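Local coordinates for NADPH-dependent nitro/flavin reductase (Bacillus subtilis, PDB 3N2S), which uses NADPH to reduce flavin mononucleotide, nitroaromatic compounds, quinones and azo dyes, and also shows NADH oxidase activity, at the interface of chains A and B. Coordinates in Å, arbitrary orientation; residue numbers count along the deposited sequence, not the author numbering. Chains: chain A/B, NADPH-dependent nitro/flavin reductase.

The interface of chains A and B. Residues chain A 222, 226; chain B 86, 89-90, 93, 97.
A:Ser222 and A:Leu226, one helical turn apart, press against B:Leu89, B:Ala90, B:Lys93 and B:Ile97 in a mainly apolar patch with a polar rim, in which a chain A helix packs on the end of a chain B helix and the loop after it. It is a small part of the two-fold homodimer interface, hiding 142 Å² in all, and helps join the subunits. A:Leu226 hides the most surface here, 61 Å², and its two methyl branches divide the work. CD1 lies 3.7 Å from CD of B:Lys93 and also faces CA of B:Ala90, whereas CD2 meets the terminal methyl CD1 of B:Ile97 at 3.7 Å and the methyl of B:Ala90. The fork thus spreads over the B:Ala90 backbone and methyl, with the lysine chain on one branch and the isoleucine tip on the other.

At the rim, the aliphatic stem of B:Lys93 runs extended past A:Leu226 and bends at its last torsion (chi4 -79°), which brings the terminal amine NZ beside A:Ser222. The main polar link is water 1, 2.8 Å from NZ of B:Lys93 and 3.1 Å from the hydroxyl OG of A:Ser222, with a CE-NZ-water angle of about 134°. A direct NZ to OG bond would be weak and strongly bent at best, because OG sits beside the CE-NZ bond (about 72° at NZ). CE of B:Lys93 packs tightly on CB of A:Ser222 at 3.5 Å, while CG of B:Leu89 touches that CB at 3.9 Å. Shortening B:Lys93 to an alanine would probably leave water 1 without its amine partner and remove the aliphatic cover from one side of CD1 of A:Leu226.

Within this alpha-beta-alpha sandwich of the nitroreductase family, the C-terminal part of chain A, including helix 221-229, lies against the partner's helix 84-91, which follows strand 75-82, and the loop after it; the two-fold repeats the contact with the chains exchanged.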
loop_
_atom_site.group_PDB
_atom_site.type_symbol
_atom_site.label_atom_id
_atom_site.label_comp_id
_atom_site.label_asym_id
_atom_site.label_seq_id
_atom_site.Cartn_x
_atom_site.Cartn_y
_atom_site.Cartn_z
ATOM N N SER A 222 15.072 16.708 -7.504
ATOM C CA SER A 222 14.047 17.348 -8.338
ATOM C C SER A 222 14.340 17.177 -9.842
ATOM O O SER A 222 13.424 16.866 -10.584
ATOM C CB SER A 222 13.870 18.812 -7.948
ATOM O OG SER A 222 15.083 19.510 -8.136
ATOM N N LEU A 226 11.773 14.472 -12.112
ATOM C CA LEU A 226 11.113 15.087 -13.257
ATOM C C LEU A 226 11.564 14.454 -14.580
ATOM O O LEU A 226 10.725 14.215 -15.447
ATOM C CB LEU A 226 11.322 16.616 -13.260
ATOM C CG LEU A 226 10.654 17.391 -12.095
ATOM C CD1 LEU A 226 11.034 18.842 -12.126
ATOM C CD2 LEU A 226 9.142 17.243 -12.083
ATOM N N HIS B 86 5.554 17.463 -6.515
ATOM C CA HIS B 86 6.094 17.253 -7.863
ATOM C C HIS B 86 5.639 18.371 -8.830
ATOM O O HIS B 86 6.464 18.894 -9.588
ATOM C CB HIS B 86 5.736 15.828 -8.336
ATOM C CG HIS B 86 6.026 14.800 -7.261
ATOM N ND1 HIS B 86 5.166 14.618 -6.177
ATOM C CD2 HIS B 86 7.130 14.043 -7.066
ATOM C CE1 HIS B 86 5.745 13.718 -5.400
ATOM N NE2 HIS B 86 6.926 13.331 -5.897
ATOM N N LEU B 89 7.611 21.558 -7.777
ATOM C CA LEU B 89 9.017 21.418 -8.192
ATOM C C LEU B 89 9.120 21.707 -9.701
ATOM O O LEU B 89 10.029 22.420 -10.116
ATOM C CB LEU B 89 9.538 19.982 -7.948
ATOM C CG LEU B 89 10.295 19.622 -6.682
ATOM C CD1 LEU B 89 10.875 20.820 -5.937
ATOM C CD2 LEU B 89 9.603 18.551 -5.882
ATOM N N ALA B 90 8.178 21.151 -10.504
ATOM C CA ALA B 90 8.102 21.336 -11.955
ATOM C C ALA B 90 7.876 22.812 -12.293
ATOM O O ALA B 90 8.602 23.344 -13.126
ATOM C CB ALA B 90 6.987 20.484 -12.547
ATOM N N LYS B 93 10.800 25.130 -12.070
ATOM C CA LYS B 93 11.833 24.778 -13.043
ATOM C C LYS B 93 11.418 25.059 -14.483
ATOM O O LYS B 93 12.217 24.848 -15.400
ATOM C CB LYS B 93 12.215 23.304 -12.891
ATOM C CG LYS B 93 13.070 23.072 -11.681
ATOM C CD LYS B 93 13.371 21.630 -11.496
ATOM C CE LYS B 93 14.032 21.450 -10.166
ATOM N NZ LYS B 93 15.475 21.811 -10.184
ATOM N N ILE B 97 4.230 18.944 -16.044
ATOM C CA ILE B 97 3.922 17.522 -15.840
ATOM C C ILE B 97 2.472 17.332 -15.341
ATOM O O ILE B 97 2.005 16.199 -15.250
ATOM C CB ILE B 97 5.033 16.834 -14.956
ATOM C CG1 ILE B 97 6.397 16.834 -15.675
ATOM C CG2 ILE B 97 4.698 15.391 -14.555
ATOM C CD1 ILE B 97 7.329 17.912 -15.254
HETATM O O HOH W 1 17.636 21.165 -8.574
#